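Local coordinates for protein benzyl alcohol dehydrogenase (Acinetobacter calcoaceticus, PDB 1F8F) that oxidises aromatic alcohols such as benzyl alcohol to the aldehyde, using NAD as hydride acceptor and, as in its zinc-dependent relatives, a catalytic zinc ion, at residues 261-266 with 284-289; 175-180 with 314-319; 192-197 with 216-221; 270-275 with 295-300. All coordinates share one frame; numbering follows the deposited sequence.

Contact 1: 261-266 with 284-289; sequences FALEST and KIAVVG. With NAD (nicotinamide-adenine-dinucleotide), chain F.
Leu263 and Val288 meet at about a right angle, with CD1 of Leu263 resting against the fork of Val288, 3.7 Å from CG2 and 3.9 Å from CG1. CG of Leu263 is anti to the backbone N (chi1 -175°), which puts CG itself against Val288 CG2. On the other face of the sheet, CB of Ala262 is a small bump against the CG1-CD1 arm of Ile285, 3.8 Å from CG1. Further along that face Glu264 bends back over the turn after its strand. These are two neighbouring parallel strands of the Rossmann fold, and the loops at their C-terminal ends form part of the NAD pocket. Backbone bonds hold the strands in step as far as Glu264. Its O then takes two donors, Val288 N at 3.0 Å and Gly289 N at 3.2 Å, where strand 284-287 gives way to loop. Gly289 has no side chain, and the Ser265 backbone fills the place where a CB would clash. The Glu264 carboxylate is buried. Thr266 N (2.8 Å) and Thr266 OG1 (2.7 Å) reach its OE2 from opposite faces of the carboxylate plane. Its OE1 takes Gly267 N and a water that also bonds Gly289 O. CG2 of Thr266 lies 3.5 Å from C4A of the NAD adenine. At the nicotinamide end, the carboxamide N7N donates to Val288 O.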
# COMPACT_ATOMS: atom_id res chain seq x y z
N PHE A 261 -8.18 -0.24 -15.25
CA PHE A 261 -7.04 -1.12 -15.33
C PHE A 261 -6.78 -1.72 -16.71
O PHE A 261 -7.75 -2.08 -17.36
CB PHE A 261 -7.18 -2.28 -14.33
CG PHE A 261 -7.29 -1.90 -12.89
CD1 PHE A 261 -6.19 -1.73 -12.09
CD2 PHE A 261 -8.54 -1.70 -12.30
CE1 PHE A 261 -6.29 -1.33 -10.73
CE2 PHE A 261 -8.69 -1.33 -11.00
CZ PHE A 261 -7.56 -1.17 -10.20
N ALA A 262 -5.51 -1.83 -17.15
CA ALA A 262 -5.27 -2.47 -18.44
C ALA A 262 -4.03 -3.32 -18.57
O ALA A 262 -3.04 -3.17 -17.85
CB ALA A 262 -5.29 -1.38 -19.49
N LEU A 263 -4.06 -4.21 -19.56
CA LEU A 263 -2.96 -5.09 -19.90
C LEU A 263 -2.58 -5.00 -21.37
O LEU A 263 -3.40 -5.30 -22.25
CB LEU A 263 -3.18 -6.56 -19.56
CG LEU A 263 -2.12 -7.62 -19.73
CD1 LEU A 263 -1.17 -7.76 -18.55
CD2 LEU A 263 -2.66 -9.02 -20.02
N GLU A 264 -1.28 -4.78 -21.61
CA GLU A 264 -0.74 -4.76 -22.98
C GLU A 264 -0.04 -6.11 -23.20
O GLU A 264 0.97 -6.33 -22.53
CB GLU A 264 0.30 -3.66 -23.24
CG GLU A 264 0.32 -3.16 -24.70
CD GLU A 264 0.55 -4.33 -25.66
OE1 GLU A 264 1.69 -4.84 -25.71
OE2 GLU A 264 -0.42 -4.79 -26.30
N SER A 265 -0.58 -7.01 -24.02
CA SER A 265 0.06 -8.26 -24.33
C SER A 265 0.39 -8.46 -25.83
O SER A 265 0.78 -9.57 -26.11
CB SER A 265 -0.72 -9.53 -23.91
OG SER A 265 -1.88 -9.87 -24.66
N THR A 266 0.28 -7.51 -26.75
CA THR A 266 0.66 -7.77 -28.12
C THR A 266 2.17 -7.56 -28.39
O THR A 266 2.77 -8.13 -29.32
CB THR A 266 -0.12 -6.91 -29.09
OG1 THR A 266 0.10 -5.50 -28.82
CG2 THR A 266 -1.63 -7.09 -28.97
N LYS A 284 -4.27 2.61 -14.71
CA LYS A 284 -3.01 1.91 -14.71
C LYS A 284 -2.89 0.88 -15.83
O LYS A 284 -3.73 -0.00 -15.88
CB LYS A 284 -2.73 1.23 -13.35
CG LYS A 284 -2.82 2.12 -12.13
CD LYS A 284 -2.43 1.38 -10.83
CE LYS A 284 -2.88 2.31 -9.71
NZ LYS A 284 -2.39 2.00 -8.35
N ILE A 285 -1.74 0.84 -16.55
CA ILE A 285 -1.61 -0.15 -17.61
C ILE A 285 -0.36 -0.98 -17.37
O ILE A 285 0.73 -0.40 -17.19
CB ILE A 285 -1.59 0.46 -19.04
CG1 ILE A 285 -1.60 -0.71 -20.08
CG2 ILE A 285 -0.44 1.39 -19.28
CD1 ILE A 285 -1.97 -0.34 -21.52
N ALA A 286 -0.44 -2.29 -17.27
CA ALA A 286 0.68 -3.18 -17.06
C ALA A 286 1.25 -3.68 -18.40
O ALA A 286 0.45 -4.18 -19.18
CB ALA A 286 0.29 -4.41 -16.21
N VAL A 287 2.57 -3.68 -18.62
CA VAL A 287 3.16 -4.08 -19.87
C VAL A 287 3.77 -5.47 -19.84
O VAL A 287 4.80 -5.61 -19.20
CB VAL A 287 4.24 -3.04 -20.31
CG1 VAL A 287 4.91 -3.42 -21.62
CG2 VAL A 287 3.61 -1.65 -20.56
N VAL A 288 3.19 -6.50 -20.49
CA VAL A 288 3.81 -7.82 -20.49
C VAL A 288 4.30 -8.26 -21.87
O VAL A 288 5.12 -9.18 -22.01
CB VAL A 288 2.92 -8.96 -19.91
CG1 VAL A 288 2.61 -8.72 -18.43
CG2 VAL A 288 1.57 -9.19 -20.59
N GLY A 289 3.81 -7.74 -22.98
CA GLY A 289 4.25 -8.16 -24.32
C GLY A 289 5.51 -7.38 -24.71
O GLY A 289 5.66 -6.21 -24.42
PA NAD F . -0.34 -15.32 -28.40
O1A NAD F . -1.10 -16.52 -27.94
O2A NAD F . 0.24 -15.34 -29.75
O5B NAD F . -1.17 -14.00 -28.11
C5B NAD F . -0.99 -12.63 -28.54
C4B NAD F . -2.24 -12.11 -29.25
O4B NAD F . -1.96 -10.77 -29.78
C3B NAD F . -2.75 -12.94 -30.44
O3B NAD F . -4.04 -13.48 -30.20
C2B NAD F . -2.84 -11.97 -31.62
O2B NAD F . -4.02 -12.09 -32.42
C1B NAD F . -2.80 -10.61 -30.91
N9A NAD F . -2.30 -9.51 -31.72
C8A NAD F . -1.11 -9.41 -32.40
N7A NAD F . -0.97 -8.25 -33.04
C5A NAD F . -2.15 -7.57 -32.75
C6A NAD F . -2.63 -6.30 -33.12
N6A NAD F . -1.97 -5.42 -33.88
N1A NAD F . -3.84 -5.93 -32.65
C2A NAD F . -4.54 -6.80 -31.86
N3A NAD F . -4.18 -7.99 -31.46
C4A NAD F . -2.98 -8.32 -31.95
O3 NAD F . 0.86 -15.12 -27.31
PN NAD F . 0.75 -15.36 -25.74
O1N NAD F . -0.54 -14.87 -25.22
O2N NAD F . 1.01 -16.78 -25.45
O5D NAD F . 2.00 -14.43 -25.27
C5D NAD F . 1.81 -13.00 -25.19
C4D NAD F . 3.06 -12.20 -25.19
O4D NAD F . 3.64 -12.06 -23.85
C3D NAD F . 4.23 -12.49 -26.13
O3D NAD F . 4.92 -11.26 -26.41
C2D NAD F . 5.14 -13.30 -25.19
O2D NAD F . 6.46 -13.48 -25.66
C1D NAD F . 5.04 -12.33 -24.00
N1N NAD F . 5.41 -13.00 -22.76
C2N NAD F . 5.85 -12.20 -21.76
C3N NAD F . 6.16 -12.78 -20.54
C7N NAD F . 6.66 -11.95 -19.31
O7N NAD F . 6.95 -12.53 -18.27
N7N NAD F . 6.73 -10.58 -19.51
C4N NAD F . 5.99 -14.18 -20.33
C5N NAD F . 5.02 -14.71 -21.21
C6N NAD F . 4.69 -14.20 -22.45
O HOH W 1 4.39 -3.97 -25.34

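Contact 2: 175-180 with 314-319; sequences IQTGAG and VVEGSG. With NAD (nicotinamide-adenine-dinucleotide), chain F.
Gly317 of the loop lies close against Gly180 of the helix, with their CA atoms 3.9 Å apart. This is the tight part of the contact. CA of Gly317 also packs on two helix carbonyls, at 3.8 Å from Gln176 O and 3.7 Å from Thr177 O. A CB on either glycine would clash with the opposite backbone, and the positive phi of Gly317 (77°) also favours glycine. Thr177 continues the close packing, its OG1 3.5 Å from Glu316 CA. The polar ends fit more loosely. Glu316 sends its chain off beside the backbone N and bends at chi2 (-88°). Its OE1 stays 3.6 Å from Gln176 NE2, and the amide and carboxylate planes are 77° apart. Gln176 NE2 instead bonds Ser90 OG. Thr177 OG1 is bonded to Cys173 O, and Cys173 is a ligand, with Cys44 and His65, of one zinc ion. OG1 also lies 3.5 Å from C4N of the nicotinamide, the ring carbon that takes the hydride in NAD-dependent dehydrogenases. The loop grips the carboxamide with its backbone. Glu316 N donates to O7N at 2.7 Å, and Val314 O accepts from N7N at 3.3 Å, which helps fix the rotation of the carboxamide. The solvent side lies at the end of the loop, where Ser318 and Gly319 are partly exposed. Ser318 OG is bonded to Tyr107 OH. Helix 174-186 packs here between the loop and helix 201-213, with helix 321-333 touching Gln176 and Ala179. The loop follows strand 310-313, an edge strand of the Rossmann sheet within this chain.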
# COMPACT_ATOMS: atom_id res chain seq x y z
N ILE A 175 0.09 -18.74 -18.11
CA ILE A 175 -1.10 -18.58 -17.28
C ILE A 175 -0.83 -17.74 -16.02
O ILE A 175 -1.57 -16.81 -15.77
CB ILE A 175 -1.75 -19.93 -16.94
CG1 ILE A 175 -1.70 -20.89 -18.15
CG2 ILE A 175 -3.21 -19.75 -16.48
CD1 ILE A 175 -2.46 -20.45 -19.39
N GLN A 176 0.31 -17.95 -15.32
CA GLN A 176 0.71 -17.17 -14.17
C GLN A 176 1.01 -15.74 -14.60
O GLN A 176 0.76 -14.78 -13.84
CB GLN A 176 1.87 -17.72 -13.33
CG GLN A 176 3.31 -17.66 -13.83
CD GLN A 176 4.30 -18.21 -12.81
OE1 GLN A 176 3.90 -18.37 -11.65
NE2 GLN A 176 5.55 -18.55 -13.11
N THR A 177 1.51 -15.59 -15.83
CA THR A 177 1.89 -14.25 -16.28
C THR A 177 0.65 -13.37 -16.42
O THR A 177 0.57 -12.23 -15.96
CB THR A 177 2.66 -14.24 -17.63
OG1 THR A 177 3.95 -14.85 -17.52
CG2 THR A 177 2.89 -12.81 -18.12
N GLY A 178 -0.37 -13.91 -17.03
CA GLY A 178 -1.59 -13.15 -17.27
C GLY A 178 -2.44 -12.97 -16.03
O GLY A 178 -2.94 -11.83 -15.84
N ALA A 179 -2.63 -14.06 -15.30
CA ALA A 179 -3.43 -14.01 -14.07
C ALA A 179 -2.74 -13.15 -13.02
O ALA A 179 -3.36 -12.34 -12.33
CB ALA A 179 -3.63 -15.41 -13.45
N GLY A 180 -1.43 -13.33 -12.90
CA GLY A 180 -0.61 -12.56 -11.97
C GLY A 180 -0.60 -11.08 -12.26
O GLY A 180 -0.57 -10.27 -11.32
N VAL A 314 5.92 -5.55 -16.26
CA VAL A 314 5.69 -6.74 -15.45
C VAL A 314 6.32 -8.02 -16.04
O VAL A 314 6.01 -8.37 -17.19
CB VAL A 314 4.18 -7.01 -15.30
CG1 VAL A 314 3.91 -8.39 -14.70
CG2 VAL A 314 3.45 -5.97 -14.46
N VAL A 315 7.07 -8.76 -15.26
CA VAL A 315 7.69 -10.05 -15.63
C VAL A 315 7.00 -11.19 -14.87
O VAL A 315 6.86 -11.15 -13.65
CB VAL A 315 9.20 -10.14 -15.25
CG1 VAL A 315 9.91 -11.42 -15.73
CG2 VAL A 315 9.99 -8.96 -15.78
N GLU A 316 6.51 -12.20 -15.60
CA GLU A 316 5.90 -13.38 -15.06
C GLU A 316 4.85 -13.12 -13.99
O GLU A 316 4.58 -13.98 -13.13
CB GLU A 316 6.99 -14.31 -14.46
CG GLU A 316 8.04 -14.71 -15.49
CD GLU A 316 7.59 -15.97 -16.26
OE1 GLU A 316 6.58 -16.62 -15.92
OE2 GLU A 316 8.26 -16.31 -17.22
N GLY A 317 4.09 -12.03 -14.11
CA GLY A 317 2.98 -11.75 -13.23
C GLY A 317 3.41 -11.21 -11.87
O GLY A 317 2.51 -11.05 -11.02
N SER A 318 4.65 -10.86 -11.63
CA SER A 318 5.11 -10.41 -10.32
C SER A 318 4.78 -11.27 -9.11
O SER A 318 4.82 -10.69 -8.01
CB SER A 318 4.59 -8.98 -10.08
OG SER A 318 4.96 -8.18 -11.22
N GLY A 319 4.48 -12.58 -9.08
CA GLY A 319 4.23 -13.04 -7.67
C GLY A 319 5.45 -13.81 -7.15
O GLY A 319 6.59 -13.62 -7.54
PA NAD F . -0.34 -15.32 -28.40
O1A NAD F . -1.10 -16.52 -27.94
O2A NAD F . 0.24 -15.34 -29.75
O5B NAD F . -1.17 -14.00 -28.11
C5B NAD F . -0.99 -12.63 -28.54
C4B NAD F . -2.24 -12.11 -29.25
O4B NAD F . -1.96 -10.77 -29.78
C3B NAD F . -2.75 -12.94 -30.44
O3B NAD F . -4.04 -13.48 -30.20
C2B NAD F . -2.84 -11.97 -31.62
O2B NAD F . -4.02 -12.09 -32.42
C1B NAD F . -2.80 -10.61 -30.91
N9A NAD F . -2.30 -9.51 -31.72
C8A NAD F . -1.11 -9.41 -32.40
N7A NAD F . -0.97 -8.25 -33.04
C5A NAD F . -2.15 -7.57 -32.75
C6A NAD F . -2.63 -6.30 -33.12
N6A NAD F . -1.97 -5.42 -33.88
N1A NAD F . -3.84 -5.93 -32.65
C2A NAD F . -4.54 -6.80 -31.86
N3A NAD F . -4.18 -7.99 -31.46
C4A NAD F . -2.98 -8.32 -31.95
O3 NAD F . 0.86 -15.12 -27.31
PN NAD F . 0.75 -15.36 -25.74
O1N NAD F . -0.54 -14.87 -25.22
O2N NAD F . 1.01 -16.78 -25.45
O5D NAD F . 2.00 -14.43 -25.27
C5D NAD F . 1.81 -13.00 -25.19
C4D NAD F . 3.06 -12.20 -25.19
O4D NAD F . 3.64 -12.06 -23.85
C3D NAD F . 4.23 -12.49 -26.13
O3D NAD F . 4.92 -11.26 -26.41
C2D NAD F . 5.14 -13.30 -25.19
O2D NAD F . 6.46 -13.48 -25.66
C1D NAD F . 5.04 -12.33 -24.00
N1N NAD F . 5.41 -13.00 -22.76
C2N NAD F . 5.85 -12.20 -21.76
C3N NAD F . 6.16 -12.78 -20.54
C7N NAD F . 6.66 -11.95 -19.31
O7N NAD F . 6.95 -12.53 -18.27
N7N NAD F . 6.73 -10.58 -19.51
C4N NAD F . 5.99 -14.18 -20.33
C5N NAD F . 5.02 -14.71 -21.21
C6N NAD F . 4.69 -14.20 -22.45

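Contact 3: 192-197 with 216-221; sequences SSFVTW and SIIIAV. Unlike the reference sequence in segment 192-197: Phe194 (reference Leu).
Strands 193-197 and 217-221 run parallel, their axes 4.7 Å apart at closest approach and 15° from alignment. With helix 201-213 between them they make the first beta-alpha-beta unit of the Rossmann fold. The register is regular, from Ser193 opposite Ile217 to Trp197 opposite Val221. Phe194 and Thr196 bond to the second strand through both N and O. The last of these bonds, from Val221 N to Thr196 O, is weak at 3.4 Å. At the start, Ser192 O takes two donors, Ser216 N and Ile217 N. Mostly apolar side chains line both faces. On one, Phe194 meets CG2 of Ile218 at the edge of its ring, 4.4 Å from CD2, under the cover of helix 201-213. CG2 of Thr196 packs on Ala220 CB farther along. On the other face, CG2 of Val195, anti to the backbone N, reaches CG2 of both Ile219 and Val221, each at 3.8 Å. Helix 247-254 packs over this side. Trp197 and Val221 lie side by side and point the same way. CG2 of Val195 and of Val221 stand over one face of the indole, toward its rim, and Val221 CG1 is 3.8 Å from ring atom CZ3.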
# COMPACT_ATOMS: atom_id res chain seq x y z
N SER A 192 -14.74 -2.55 -10.68
CA SER A 192 -13.98 -1.76 -11.65
C SER A 192 -14.09 -2.23 -13.11
O SER A 192 -14.73 -3.24 -13.45
CB SER A 192 -12.47 -1.78 -11.30
OG SER A 192 -11.90 -3.13 -11.38
N SER A 193 -13.42 -1.44 -13.98
CA SER A 193 -13.33 -1.74 -15.41
C SER A 193 -11.91 -2.14 -15.78
O SER A 193 -10.93 -1.49 -15.34
CB SER A 193 -13.77 -0.48 -16.18
OG SER A 193 -12.82 0.57 -16.14
N PHE A 194 -11.78 -3.22 -16.55
CA PHE A 194 -10.53 -3.80 -17.02
C PHE A 194 -10.54 -4.09 -18.52
O PHE A 194 -11.55 -4.56 -19.09
CB PHE A 194 -10.33 -5.17 -16.33
CG PHE A 194 -9.13 -5.95 -16.82
CD1 PHE A 194 -7.83 -5.55 -16.49
CD2 PHE A 194 -9.32 -7.08 -17.64
CE1 PHE A 194 -6.77 -6.29 -16.96
CE2 PHE A 194 -8.21 -7.77 -18.09
CZ PHE A 194 -6.93 -7.39 -17.76
N VAL A 195 -9.41 -3.99 -19.21
CA VAL A 195 -9.35 -4.35 -20.65
C VAL A 195 -8.06 -5.14 -20.89
O VAL A 195 -7.03 -4.71 -20.38
CB VAL A 195 -9.31 -3.15 -21.64
CG1 VAL A 195 -8.18 -2.16 -21.32
CG2 VAL A 195 -9.15 -3.58 -23.11
N THR A 196 -8.14 -6.18 -21.73
CA THR A 196 -6.91 -6.85 -22.12
C THR A 196 -6.55 -6.56 -23.59
O THR A 196 -7.36 -7.09 -24.43
CB THR A 196 -6.85 -8.36 -21.95
OG1 THR A 196 -5.58 -8.76 -22.57
CG2 THR A 196 -7.95 -9.18 -22.56
N TRP A 197 -5.45 -5.92 -23.90
CA TRP A 197 -5.12 -5.75 -25.33
C TRP A 197 -4.46 -7.01 -25.82
O TRP A 197 -3.31 -7.39 -25.51
CB TRP A 197 -4.21 -4.49 -25.38
CG TRP A 197 -4.87 -3.17 -25.07
CD1 TRP A 197 -4.99 -2.59 -23.82
CD2 TRP A 197 -5.49 -2.27 -26.00
NE1 TRP A 197 -5.68 -1.40 -23.95
CE2 TRP A 197 -6.01 -1.19 -25.27
CE3 TRP A 197 -5.67 -2.27 -27.39
CZ2 TRP A 197 -6.64 -0.09 -25.86
CZ3 TRP A 197 -6.34 -1.24 -27.98
CH2 TRP A 197 -6.78 -0.12 -27.22
N SER A 216 -16.51 -5.33 -12.89
CA SER A 216 -17.88 -5.29 -13.44
C SER A 216 -17.86 -5.16 -14.98
O SER A 216 -18.84 -5.47 -15.65
CB SER A 216 -18.62 -4.07 -12.91
OG SER A 216 -19.18 -4.20 -11.60
N ILE A 217 -16.83 -4.53 -15.53
CA ILE A 217 -16.67 -4.37 -16.96
C ILE A 217 -15.37 -5.04 -17.42
O ILE A 217 -14.24 -4.73 -16.99
CB ILE A 217 -16.73 -2.87 -17.32
CG1 ILE A 217 -18.12 -2.22 -17.25
CG2 ILE A 217 -16.17 -2.66 -18.71
CD1 ILE A 217 -18.08 -0.69 -17.36
N ILE A 218 -15.45 -6.03 -18.32
CA ILE A 218 -14.30 -6.83 -18.77
C ILE A 218 -14.27 -6.91 -20.29
O ILE A 218 -15.08 -7.56 -20.97
CB ILE A 218 -14.38 -8.23 -18.12
CG1 ILE A 218 -14.41 -8.16 -16.59
CG2 ILE A 218 -13.18 -9.07 -18.52
CD1 ILE A 218 -14.58 -9.45 -15.81
N ILE A 219 -13.26 -6.23 -20.85
CA ILE A 219 -13.13 -6.00 -22.26
C ILE A 219 -11.96 -6.74 -22.87
O ILE A 219 -10.94 -6.93 -22.19
CB ILE A 219 -13.00 -4.48 -22.54
CG1 ILE A 219 -14.18 -3.67 -21.96
CG2 ILE A 219 -12.81 -4.22 -24.00
CD1 ILE A 219 -14.07 -2.16 -22.10
N ALA A 220 -12.16 -7.19 -24.13
CA ALA A 220 -11.07 -7.84 -24.86
C ALA A 220 -10.99 -7.26 -26.28
O ALA A 220 -12.03 -7.17 -26.92
CB ALA A 220 -11.25 -9.34 -24.88
N VAL A 221 -9.81 -6.86 -26.73
CA VAL A 221 -9.48 -6.28 -28.02
C VAL A 221 -8.49 -7.17 -28.78
O VAL A 221 -7.56 -7.71 -28.19
CB VAL A 221 -8.81 -4.90 -27.84
CG1 VAL A 221 -8.52 -4.17 -29.14
CG2 VAL A 221 -9.59 -3.97 -26.90

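Contact 4: 270-275 with 295-300; sequences EILKQG and TTAQFD
Leu272 and Lys273 both point from the helix toward strand 296-300, and each meets a different part of it. Leu272 straddles the one methyl of Ala297, with CD1 at 3.8 Å and CD2 at 4.0 Å from CB. Its CG is anti to the backbone N (chi1 179°), and chi2 then sets both methyls. Lys273 lays its aliphatic chain over the backbone instead. Its CB is 3.3 Å from Gln298 O, and CG follows at 3.6 Å. The chain stays extended until it bends at chi4 (-67°), which turns NZ aside. The helix and strand axes are 27° from parallel and 7.2 Å apart at their closest. This joins helix 269-277 of the Rossmann domain to a strand at the subunit interface. There strand 296-300 pairs antiparallel with a strand of the second subunit, so the sheet continues between chains. Gln298 NE2 is bonded to Thr296 OG1 of that subunit, and Val301 of the same subunit packs on Leu272 and Ala297. The charged ends meet indirectly. One water accepts from Lys273 NZ at 3.0 Å and donates to Asp300 OD2 at 2.8 Å. Lys273 NZ also forms a salt bridge with Asp277, while Asp300 caps the next helix through Asp303 N. The contact thus combines a small apolar patch with a water-bridged charge pair, whose attraction is probably modest across the 5.2 Å from NZ to OD2.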
# COMPACT_ATOMS: atom_id res chain seq x y z
N GLU A 270 2.49 0.64 -31.23
CA GLU A 270 1.45 1.62 -31.54
C GLU A 270 0.16 1.25 -30.83
O GLU A 270 -0.74 2.05 -30.62
CB GLU A 270 1.35 1.63 -33.06
CG GLU A 270 0.95 0.40 -33.79
CD GLU A 270 1.54 -0.97 -33.82
OE1 GLU A 270 2.73 -1.22 -33.50
OE2 GLU A 270 0.74 -1.90 -34.23
N ILE A 271 0.00 -0.01 -30.45
CA ILE A 271 -1.15 -0.52 -29.72
C ILE A 271 -0.95 -0.11 -28.26
O ILE A 271 -1.84 0.23 -27.47
CB ILE A 271 -1.29 -2.04 -29.87
CG1 ILE A 271 -2.21 -2.59 -30.99
CG2 ILE A 271 -1.73 -2.72 -28.56
CD1 ILE A 271 -3.63 -2.15 -31.04
N LEU A 272 0.33 -0.06 -27.86
CA LEU A 272 0.68 0.33 -26.50
C LEU A 272 0.37 1.81 -26.23
O LEU A 272 -0.26 2.05 -25.19
CB LEU A 272 2.13 -0.01 -26.23
CG LEU A 272 2.80 0.30 -24.91
CD1 LEU A 272 4.22 -0.28 -24.86
CD2 LEU A 272 2.98 1.79 -24.58
N LYS A 273 0.59 2.70 -27.20
CA LYS A 273 0.18 4.10 -26.97
C LYS A 273 -1.35 4.18 -26.79
O LYS A 273 -1.86 4.86 -25.90
CB LYS A 273 0.64 5.06 -28.06
CG LYS A 273 0.10 6.49 -27.85
CD LYS A 273 0.48 7.36 -29.03
CE LYS A 273 0.20 8.83 -28.90
NZ LYS A 273 -1.25 9.13 -28.87
N GLN A 274 -2.08 3.45 -27.64
CA GLN A 274 -3.54 3.34 -27.62
C GLN A 274 -4.04 2.96 -26.23
O GLN A 274 -5.04 3.45 -25.72
CB GLN A 274 -4.05 2.30 -28.64
CG GLN A 274 -4.33 2.91 -30.00
CD GLN A 274 -4.70 1.98 -31.13
OE1 GLN A 274 -5.52 2.34 -32.00
NE2 GLN A 274 -4.20 0.77 -31.19
N GLY A 275 -3.37 1.97 -25.65
CA GLY A 275 -3.62 1.50 -24.31
C GLY A 275 -3.43 2.57 -23.23
O GLY A 275 -4.31 2.64 -22.37
N THR A 295 13.49 -1.77 -29.26
CA THR A 295 12.36 -0.94 -29.67
C THR A 295 11.79 -0.04 -28.59
O THR A 295 11.72 -0.41 -27.41
CB THR A 295 11.18 -1.84 -30.15
OG1 THR A 295 11.60 -2.75 -31.19
CG2 THR A 295 10.00 -1.02 -30.61
N THR A 296 11.33 1.14 -28.99
CA THR A 296 10.72 2.05 -28.04
C THR A 296 9.24 2.24 -28.39
O THR A 296 8.73 1.93 -29.47
CB THR A 296 11.35 3.46 -28.03
OG1 THR A 296 11.03 4.04 -29.31
CG2 THR A 296 12.84 3.54 -27.79
N ALA A 297 8.48 2.81 -27.46
CA ALA A 297 7.08 3.18 -27.71
C ALA A 297 6.87 4.61 -27.21
O ALA A 297 7.66 5.12 -26.42
CB ALA A 297 6.09 2.23 -27.05
N GLN A 298 5.82 5.27 -27.66
CA GLN A 298 5.50 6.63 -27.37
C GLN A 298 4.31 6.81 -26.46
O GLN A 298 3.47 5.93 -26.57
CB GLN A 298 5.02 7.24 -28.72
CG GLN A 298 6.26 7.69 -29.55
CD GLN A 298 5.70 8.24 -30.87
OE1 GLN A 298 5.68 7.55 -31.89
NE2 GLN A 298 5.14 9.44 -30.87
N PHE A 299 4.25 7.88 -25.68
CA PHE A 299 2.98 8.18 -24.98
C PHE A 299 2.78 9.69 -25.01
O PHE A 299 3.74 10.43 -25.14
CB PHE A 299 2.98 7.53 -23.63
CG PHE A 299 3.99 8.08 -22.68
CD1 PHE A 299 5.34 7.79 -22.65
CD2 PHE A 299 3.46 8.96 -21.76
CE1 PHE A 299 6.16 8.40 -21.70
CE2 PHE A 299 4.26 9.59 -20.82
CZ PHE A 299 5.59 9.34 -20.82
N ASP A 300 1.59 10.23 -24.96
CA ASP A 300 1.30 11.65 -24.88
C ASP A 300 1.62 12.13 -23.45
O ASP A 300 1.00 11.66 -22.49
CB ASP A 300 -0.15 11.93 -25.19
CG ASP A 300 -0.68 13.32 -25.19
OD1 ASP A 300 -0.54 14.19 -24.30
OD2 ASP A 300 -1.38 13.64 -26.20
O HOH W 2 -1.45 12.06 -28.57

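In the fold
Contacts 1 and 3 are neighbouring parts of one parallel sheet. Strands 193-197 and 259-264 lie side by side in it, and Ser265 OG bonds Trp197 O. Both are buried and rest on backbone bonds and apolar side chains; contact 1 adds the buried Glu264 carboxylate. Contact 2 is buried nearest the chain centre, a helix-to-loop fit without direct bonds. It touches contact 1 where Val314 N probably bonds Val287 O, and both hold the nicotinamide end of NAD. Contact 4 lies farthest out, with a water-bridged charge pair, and pairs its strand with the second subunit, which contacts 1 and 2 touch more lightly. Its helix still packs inward, where Ile271 meets Glu264 and Trp197.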